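PDB 5EJJ: Ufm1-specific protease from Caenorhabditis elegans, which cleaves the ubiquitin-like modifier ufm-1 at its C-terminal glycine as a thiol protease, and is required for localizing certain odorant receptors to cilia of olfactory neurons. Local coordinates for residues A[349-354]-A[408-413]; A[384-389]-A[400-405]. All coordinates share one frame; numbering follows the deposited sequence.

Contact 1: residues A[349-354]-A[408-413]; sequences RLTNKK and FILNGY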
ATOM      1  N   ARG A 349      -2.649 -11.662   9.055  1.00 46.68           N
ATOM      2  CA  ARG A 349      -2.307 -10.282   9.372  1.00 44.81           C
ATOM      3  C   ARG A 349      -1.448 -10.210  10.643  1.00 48.59           C
ATOM      4  O   ARG A 349      -1.472 -11.124  11.472  1.00 47.33           O
ATOM      5  CB  ARG A 349      -3.579  -9.461   9.533  1.00 40.90           C
ATOM      6  CG  ARG A 349      -4.638 -10.217  10.259  1.00 45.66           C
ATOM      7  CD  ARG A 349      -5.869  -9.379  10.506  1.00 55.19           C
ATOM      8  NE  ARG A 349      -6.466  -8.833   9.285  1.00 57.29           N
ATOM      9  CZ  ARG A 349      -7.054  -9.569   8.337  1.00 66.78           C
ATOM     10  NH1 ARG A 349      -7.097 -10.899   8.443  1.00 64.38           N
ATOM     11  NH2 ARG A 349      -7.595  -8.980   7.269  1.00 61.53           N
ATOM     12  N   LEU A 350      -0.675  -9.134  10.785  1.00 48.89           N
ATOM     13  CA  LEU A 350       0.136  -8.940  11.983  1.00 39.56           C
ATOM     14  C   LEU A 350      -0.475  -7.915  12.938  1.00 40.35           C
ATOM     15  O   LEU A 350       0.079  -7.653  13.994  1.00 47.81           O
ATOM     16  CB  LEU A 350       1.580  -8.570  11.625  1.00 41.07           C
ATOM     17  CG  LEU A 350       2.416  -9.710  11.012  1.00 54.56           C
ATOM     18  CD1 LEU A 350       3.655  -9.205  10.264  1.00 52.53           C
ATOM     19  CD2 LEU A 350       2.833 -10.729  12.072  1.00 53.19           C
ATOM     20  N   THR A 351      -1.618  -7.346  12.563  1.00 41.19           N
ATOM     21  CA  THR A 351      -2.334  -6.402  13.415  1.00 41.22           C
ATOM     22  C   THR A 351      -3.791  -6.791  13.460  1.00 48.48           C
ATOM     23  O   THR A 351      -4.288  -7.439  12.547  1.00 54.72           O
ATOM     24  CB  THR A 351      -2.314  -4.964  12.854  1.00 45.95           C
ATOM     25  OG1 THR A 351      -2.998  -4.923  11.588  1.00 49.37           O
ATOM     26  CG2 THR A 351      -0.904  -4.464  12.706  1.00 33.01           C
ATOM     27  N   ASN A 352      -4.489  -6.349  14.499  1.00 50.96           N
ATOM     28  CA  ASN A 352      -5.864  -6.768  14.722  1.00 54.63           C
ATOM     29  C   ASN A 352      -6.846  -6.245  13.686  1.00 54.38           C
ATOM     30  O   ASN A 352      -6.898  -5.051  13.419  1.00 55.22           O
ATOM     31  CB  ASN A 352      -6.318  -6.369  16.121  1.00 59.89           C
ATOM     32  CG  ASN A 352      -7.601  -7.055  16.523  1.00 66.74           C
ATOM     33  OD1 ASN A 352      -8.687  -6.667  16.090  1.00 67.63           O
ATOM     34  ND2 ASN A 352      -7.484  -8.089  17.353  1.00 69.97           N
ATOM     35  N   LYS A 353      -7.641  -7.153  13.125  1.00 61.91           N
ATOM     36  CA  LYS A 353      -8.556  -6.813  12.032  1.00 63.80           C
ATOM     37  C   LYS A 353      -9.595  -5.774  12.435  1.00 60.32           C
ATOM     38  O   LYS A 353     -10.108  -5.042  11.584  1.00 55.35           O
ATOM     39  CB  LYS A 353      -9.238  -8.072  11.469  1.00 63.42           C
ATOM     40  CG  LYS A 353      -9.881  -8.982  12.531  1.00 75.65           C
ATOM     41  CD  LYS A 353      -9.480 -10.458  12.366  1.00 75.01           C
ATOM     42  CE  LYS A 353     -10.108 -11.094  11.126  1.00 71.23           C
ATOM     43  NZ  LYS A 353      -9.468 -12.397  10.784  1.00 56.69           N
ATOM     44  N   LYS A 354      -9.888  -5.705  13.733  1.00 62.34           N
ATOM     45  CA  LYS A 354     -10.937  -4.817  14.239  1.00 69.32           C
ATOM     46  C   LYS A 354     -10.505  -3.349  14.211  1.00 68.67           C
ATOM     47  O   LYS A 354     -11.330  -2.456  13.995  1.00 65.04           O
ATOM     48  CB  LYS A 354     -11.361  -5.218  15.661  1.00 68.10           C
ATOM     49  CG  LYS A 354     -11.850  -6.657  15.803  1.00 65.12           C
ATOM     50  CD  LYS A 354     -13.230  -6.862  15.190  1.00 63.93           C
ATOM     51  CE  LYS A 354     -13.639  -8.320  15.297  1.00 67.31           C
ATOM     52  NZ  LYS A 354     -13.223  -8.877  16.618  1.00 67.64           N
ATOM     53  N   PHE A 408       4.874   1.261  12.991  1.00 27.42           N
ATOM     54  CA  PHE A 408       6.112   0.547  12.673  1.00 29.13           C
ATOM     55  C   PHE A 408       5.918  -0.844  12.023  1.00 28.85           C
ATOM     56  O   PHE A 408       6.796  -1.315  11.279  1.00 27.08           O
ATOM     57  CB  PHE A 408       7.062   0.507  13.883  1.00 28.48           C
ATOM     58  CG  PHE A 408       7.887   1.759  14.040  1.00 29.41           C
ATOM     59  CD1 PHE A 408       7.450   2.798  14.853  1.00 27.66           C
ATOM     60  CD2 PHE A 408       9.091   1.906  13.352  1.00 26.74           C
ATOM     61  CE1 PHE A 408       8.202   3.956  14.980  1.00 28.56           C
ATOM     62  CE2 PHE A 408       9.852   3.066  13.471  1.00 27.67           C
ATOM     63  CZ  PHE A 408       9.405   4.093  14.281  1.00 31.67           C
ATOM     64  N   ILE A 409       4.790  -1.502  12.277  1.00 23.55           N
ATOM     65  CA  ILE A 409       4.548  -2.726  11.534  1.00 27.63           C
ATOM     66  C   ILE A 409       3.960  -2.410  10.163  1.00 32.74           C
ATOM     67  O   ILE A 409       4.506  -2.824   9.131  1.00 32.04           O
ATOM     68  CB  ILE A 409       3.754  -3.797  12.315  1.00 33.72           C
ATOM     69  CG1 ILE A 409       2.492  -3.228  12.938  1.00 33.68           C
ATOM     70  CG2 ILE A 409       4.612  -4.371  13.446  1.00 41.06           C
ATOM     71  CD1 ILE A 409       2.111  -3.963  14.244  1.00 36.67           C
ATOM     72  N   LEU A 410       2.908  -1.597  10.136  1.00 31.45           N
ATOM     73  CA  LEU A 410       2.270  -1.220   8.874  1.00 23.97           C
ATOM     74  C   LEU A 410       3.213  -0.536   7.879  1.00 26.92           C
ATOM     75  O   LEU A 410       2.809  -0.226   6.754  1.00 28.64           O
ATOM     76  CB  LEU A 410       1.048  -0.341   9.126  1.00 26.00           C
ATOM     77  CG  LEU A 410      -0.244  -1.148   9.260  1.00 28.53           C
ATOM     78  CD1 LEU A 410      -0.024  -2.350  10.137  1.00 30.50           C
ATOM     79  CD2 LEU A 410      -1.387  -0.322   9.810  1.00 33.23           C
ATOM     80  N   ASN A 411       4.463  -0.308   8.284  1.00 25.28           N
ATOM     81  CA  ASN A 411       5.432   0.369   7.432  1.00 20.74           C
ATOM     82  C   ASN A 411       6.672  -0.457   7.163  1.00 22.37           C
ATOM     83  O   ASN A 411       7.601   0.004   6.485  1.00 20.29           O
ATOM     84  CB  ASN A 411       5.771   1.743   7.983  1.00 18.27           C
ATOM     85  CG  ASN A 411       4.683   2.766   7.671  1.00 21.89           C
ATOM     86  OD1 ASN A 411       4.813   3.570   6.739  1.00 22.25           O
ATOM     87  ND2 ASN A 411       3.585   2.715   8.427  1.00 20.35           N
ATOM     88  N   GLY A 412       6.653  -1.691   7.679  1.00 24.71           N
ATOM     89  CA  GLY A 412       7.633  -2.715   7.336  1.00 27.68           C
ATOM     90  C   GLY A 412       8.900  -2.694   8.162  1.00 33.89           C
ATOM     91  O   GLY A 412       9.975  -3.098   7.698  1.00 34.28           O
ATOM     92  N   TYR A 413       8.777  -2.228   9.404  1.00 35.92           N
ATOM     93  CA  TYR A 413       9.951  -2.008  10.239  1.00 31.30           C
ATOM     94  C   TYR A 413      10.093  -3.091  11.305  1.00 32.47           C
ATOM     95  O   TYR A 413      11.210  -3.411  11.718  1.00 28.20           O
ATOM     96  CB  TYR A 413       9.943  -0.594  10.815  1.00 20.90           C
ATOM     97  CG  TYR A 413      10.350   0.462   9.802  1.00 21.78           C
ATOM     98  CD1 TYR A 413       9.453   1.446   9.386  1.00 22.54           C
ATOM     99  CD2 TYR A 413      11.629   0.476   9.253  1.00 22.02           C
ATOM    100  CE1 TYR A 413       9.824   2.427   8.469  1.00 19.51           C
ATOM    101  CE2 TYR A 413      12.010   1.445   8.336  1.00 22.27           C
ATOM    102  CZ  TYR A 413      11.102   2.420   7.943  1.00 22.72           C
ATOM    103  OH  TYR A 413      11.465   3.392   7.025  1.00 22.57           O
TER
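Thr351 lays its methyl group over the join between two hydrophobic side chains, Ile409 and Leu410, at the end of a helix. Its CG2 lies 3.4 Å from Ile409 CD1 and equally 3.4 Å from Leu410 CD1, the two methyl groups being approached from directions roughly at right angles. The torsion of the threonine (chi1 63°) explains this division of labour: CG2 is anti to the carbonyl carbon and faces the helix end, whereas OG1 comes no nearer than 4.2 Å to Leu410 CD1. Thr351 and Ile409 run past each other in opposite senses, and CG1 of the isoleucine adds a second carbon to the overlap. Leu350 contributes more loosely, its carbonyl O lying 4.2 Å from Ile409 CD1. No hydrogen bond joins the segments, so the contact is purely van der Waals.

Each partner is shaped by its own turn. Asn352 OD1 accepts from Lys354 N at 2.8 Å, forming an Asx turn with the donor tilted 24° from the carbonyl plane. Within 408-413, Tyr413 N bonds to Phe408 O at 2.9 Å, and Gly412, with positive phi, is the C-prime residue of a Schellman motif that ends the helix. The contact thus packs the loop between helix 312-325 and strand 371-374 against the C-terminal end of helix 396-409, with Thr351 also touching Asn380.

Contact 2: residues A[384-389]-A[400-405]; sequences YMQDGI and SFQTIW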
ATOM      1  N   TYR A 384      -9.036   3.803  24.370  1.00 85.12           N
ATOM      2  CA  TYR A 384      -9.586   3.170  25.571  1.00 87.53           C
ATOM      3  C   TYR A 384     -10.504   1.986  25.217  1.00 90.24           C
ATOM      4  O   TYR A 384     -10.924   1.848  24.071  1.00 90.07           O
ATOM      5  CB  TYR A 384     -10.359   4.209  26.405  1.00 88.11           C
ATOM      6  CG  TYR A 384      -9.496   5.193  27.167  1.00 78.45           C
ATOM      7  CD1 TYR A 384      -8.125   5.003  27.277  1.00 79.41           C
ATOM      8  CD2 TYR A 384     -10.054   6.301  27.792  1.00 76.59           C
ATOM      9  CE1 TYR A 384      -7.327   5.892  27.984  1.00 76.59           C
ATOM     10  CE2 TYR A 384      -9.263   7.199  28.503  1.00 78.66           C
ATOM     11  CZ  TYR A 384      -7.896   6.985  28.595  1.00 76.98           C
ATOM     12  OH  TYR A 384      -7.090   7.859  29.297  1.00 77.01           O
ATOM     13  N   MET A 385     -10.798   1.135  26.201  1.00 93.39           N
ATOM     14  CA  MET A 385     -11.794   0.055  26.064  1.00 96.68           C
ATOM     15  C   MET A 385     -11.587  -0.864  24.848  1.00 89.89           C
ATOM     16  O   MET A 385     -12.553  -1.259  24.191  1.00 85.69           O
ATOM     17  CB  MET A 385     -13.220   0.631  26.035  1.00 96.79           C
ATOM     18  CG  MET A 385     -13.466   1.825  26.968  1.00 95.74           C
ATOM     19  SD  MET A 385     -12.866   1.638  28.668  1.00 94.95           S
ATOM     20  CE  MET A 385     -13.514   3.142  29.395  1.00 86.15           C
ATOM     21  N   GLN A 386     -10.336  -1.212  24.564  1.00 86.89           N
ATOM     22  CA  GLN A 386     -10.013  -1.899  23.319  1.00 86.05           C
ATOM     23  C   GLN A 386      -9.750  -3.395  23.477  1.00 94.03           C
ATOM     24  O   GLN A 386     -10.569  -4.220  23.062  1.00 99.51           O
ATOM     25  CB  GLN A 386      -8.835  -1.221  22.608  1.00 83.31           C
ATOM     26  CG  GLN A 386      -8.968  -1.212  21.087  1.00 79.78           C
ATOM     27  CD  GLN A 386      -7.804  -0.540  20.389  1.00 73.55           C
ATOM     28  OE1 GLN A 386      -7.989   0.165  19.399  1.00 70.19           O
ATOM     29  NE2 GLN A 386      -6.593  -0.768  20.893  1.00 71.52           N
ATOM     30  N   ASP A 387      -8.615  -3.750  24.073  1.00 87.86           N
ATOM     31  CA  ASP A 387      -8.227  -5.157  24.175  1.00 87.09           C
ATOM     32  C   ASP A 387      -9.021  -5.891  25.252  1.00 91.81           C
ATOM     33  O   ASP A 387      -8.510  -6.823  25.880  1.00 89.98           O
ATOM     34  CB  ASP A 387      -6.727  -5.286  24.452  1.00 87.76           C
ATOM     35  CG  ASP A 387      -5.896  -4.342  23.607  1.00 89.30           C
ATOM     36  OD1 ASP A 387      -6.334  -4.037  22.471  1.00 84.11           O
ATOM     37  OD2 ASP A 387      -4.816  -3.900  24.081  1.00 83.66           O
ATOM     38  N   GLY A 388     -10.270  -5.470  25.453  1.00 96.49           N
ATOM     39  CA  GLY A 388     -11.118  -6.006  26.504  1.00 98.27           C
ATOM     40  C   GLY A 388     -10.763  -5.428  27.862  1.00 95.71           C
ATOM     41  O   GLY A 388     -11.270  -5.877  28.890  1.00 88.69           O
ATOM     42  N   ILE A 389      -9.878  -4.432  27.859  1.00101.62           N
ATOM     43  CA  ILE A 389      -9.440  -3.769  29.088  1.00 97.82           C
ATOM     44  C   ILE A 389     -10.246  -2.484  29.283  1.00 99.84           C
ATOM     45  O   ILE A 389     -11.104  -2.134  28.466  1.00 98.03           O
ATOM     46  CB  ILE A 389      -7.908  -3.457  29.084  1.00 90.75           C
ATOM     47  CG1 ILE A 389      -7.124  -4.548  28.345  1.00100.42           C
ATOM     48  CG2 ILE A 389      -7.355  -3.330  30.503  1.00 87.10           C
ATOM     49  CD1 ILE A 389      -7.067  -5.898  29.068  1.00 99.33           C
ATOM     50  N   SER A 400      -1.355   5.796  22.749  1.00 52.12           N
ATOM     51  CA  SER A 400      -0.521   6.533  21.804  1.00 48.40           C
ATOM     52  C   SER A 400       0.740   5.761  21.503  1.00 45.54           C
ATOM     53  O   SER A 400       1.282   5.840  20.400  1.00 45.79           O
ATOM     54  CB  SER A 400      -0.149   7.907  22.340  1.00 47.17           C
ATOM     55  OG  SER A 400      -1.224   8.793  22.148  1.00 55.40           O
ATOM     56  N   PHE A 401       1.212   5.022  22.494  1.00 45.50           N
ATOM     57  CA  PHE A 401       2.376   4.184  22.301  1.00 46.10           C
ATOM     58  C   PHE A 401       2.029   3.105  21.294  1.00 43.16           C
ATOM     59  O   PHE A 401       2.817   2.789  20.402  1.00 39.86           O
ATOM     60  CB  PHE A 401       2.796   3.540  23.613  1.00 45.21           C
ATOM     61  CG  PHE A 401       3.827   2.493  23.447  1.00 37.70           C
ATOM     62  CD1 PHE A 401       5.163   2.839  23.303  1.00 39.81           C
ATOM     63  CD2 PHE A 401       3.471   1.166  23.413  1.00 37.08           C
ATOM     64  CE1 PHE A 401       6.137   1.879  23.145  1.00 43.39           C
ATOM     65  CE2 PHE A 401       4.436   0.194  23.247  1.00 47.99           C
ATOM     66  CZ  PHE A 401       5.779   0.554  23.111  1.00 48.80           C
ATOM     67  N   GLN A 402       0.835   2.547  21.454  1.00 44.39           N
ATOM     68  CA  GLN A 402       0.342   1.495  20.577  1.00 46.24           C
ATOM     69  C   GLN A 402       0.165   1.986  19.134  1.00 44.35           C
ATOM     70  O   GLN A 402       0.590   1.318  18.177  1.00 39.74           O
ATOM     71  CB  GLN A 402      -0.951   0.895  21.144  1.00 46.81           C
ATOM     72  CG  GLN A 402      -0.714  -0.040  22.329  1.00 42.65           C
ATOM     73  CD  GLN A 402      -1.999  -0.645  22.850  1.00 51.00           C
ATOM     74  OE1 GLN A 402      -3.065  -0.040  22.736  1.00 52.44           O
ATOM     75  NE2 GLN A 402      -1.910  -1.853  23.419  1.00 54.06           N
ATOM     76  N   THR A 403      -0.451   3.153  18.983  1.00 41.69           N
ATOM     77  CA  THR A 403      -0.508   3.795  17.683  1.00 36.28           C
ATOM     78  C   THR A 403       0.891   3.916  17.083  1.00 32.61           C
ATOM     79  O   THR A 403       1.141   3.403  16.010  1.00 36.49           O
ATOM     80  CB  THR A 403      -1.173   5.164  17.749  1.00 38.60           C
ATOM     81  OG1 THR A 403      -2.555   5.009  18.099  1.00 44.30           O
ATOM     82  CG2 THR A 403      -1.063   5.858  16.403  1.00 35.84           C
ATOM     83  N   ILE A 404       1.821   4.544  17.782  1.00 32.03           N
ATOM     84  CA  ILE A 404       3.181   4.638  17.262  1.00 31.57           C
ATOM     85  C   ILE A 404       3.725   3.264  16.890  1.00 32.02           C
ATOM     86  O   ILE A 404       4.495   3.122  15.940  1.00 30.65           O
ATOM     87  CB  ILE A 404       4.132   5.335  18.265  1.00 32.97           C
ATOM     88  CG1 ILE A 404       3.672   6.768  18.510  1.00 30.62           C
ATOM     89  CG2 ILE A 404       5.573   5.361  17.763  1.00 25.92           C
ATOM     90  CD1 ILE A 404       4.461   7.455  19.560  1.00 31.06           C
ATOM     91  N   TRP A 405       3.309   2.238  17.621  1.00 36.67           N
ATOM     92  CA  TRP A 405       3.832   0.905  17.354  1.00 37.50           C
ATOM     93  C   TRP A 405       3.259   0.407  16.048  1.00 35.54           C
ATOM     94  O   TRP A 405       3.998  -0.031  15.161  1.00 33.79           O
ATOM     95  CB  TRP A 405       3.504  -0.081  18.479  1.00 43.20           C
ATOM     96  CG  TRP A 405       4.225  -1.400  18.337  1.00 45.42           C
ATOM     97  CD1 TRP A 405       3.940  -2.390  17.450  1.00 45.18           C
ATOM     98  CD2 TRP A 405       5.349  -1.861  19.102  1.00 46.65           C
ATOM     99  NE1 TRP A 405       4.811  -3.437  17.611  1.00 48.50           N
ATOM    100  CE2 TRP A 405       5.687  -3.137  18.619  1.00 47.00           C
ATOM    101  CE3 TRP A 405       6.094  -1.322  20.154  1.00 51.61           C
ATOM    102  CZ2 TRP A 405       6.738  -3.885  19.145  1.00 48.48           C
ATOM    103  CZ3 TRP A 405       7.137  -2.070  20.680  1.00 53.58           C
ATOM    104  CH2 TRP A 405       7.445  -3.339  20.177  1.00 49.20           C
TER
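With chi1 of -76°, Gln402 sets its CG anti to the carbonyl carbon, and an extended chain beyond it carries the amide out from the helix toward residues 384-389. Asp387 has the same kind of first rotation (chi1 -43°) and brings its carboxylate in from the opposite direction. The two groups come near without bonding: Asp387 OD2 stays 3.6 Å from Gln402 NE2, and the carboxylate and amide planes are turned 52° apart. Gln386 also projects toward the helix and slides alongside Gln402 in the opposite sense, a looser approach in which side-chain ends are neighbours and no bond is formed.

What fixes the amide of Gln402 lies mostly elsewhere. Its OE1 accepts a hydrogen bond from Arg399 NH1, which also makes a long, weak ion pair with Asp387 OD2, while its NE2 donates to the backbone O of Pro419, so both ends of this buried group are satisfied and its rotation is set. The charge of Arg399, on the same helix, may weakly favour the carboxylate.

Nearby, Tyr384 meets the ring of His522 at a steep angle and touches Cys396, both probably active-site residues, the latter beginning helix 396-409 with its side chain about 10 Å from that of Gln402. A cysteine nucleophile at the start of a helix packed against an antiparallel sheet is the hallmark of papain-like, clan CA peptidases, here of family C78; the contact joins that helix to the loop leading into it.

Contacts 1 and 2 share helix 396-409, and their centres lie 13 Å apart. Contact 2 uses the middle of the helix, while contact 1 uses its C-terminal end; residues 400-405 and 408-413 nearly follow one another. Along the chain the order is 349-354, 384-389, 400-405, 408-413, so contact 2 is nested inside the loop closed by contact 1. Asn380 lies near both, touched by Thr351 and weakly bonded through its O to Thr403. Two loops, one before strand 371-374 and one after it, meet the helix at its C-terminal end and its middle. The principle illustrated is that one helix, begun by Cys396, the probable catalytic cysteine, can gather two separate loops that precede it.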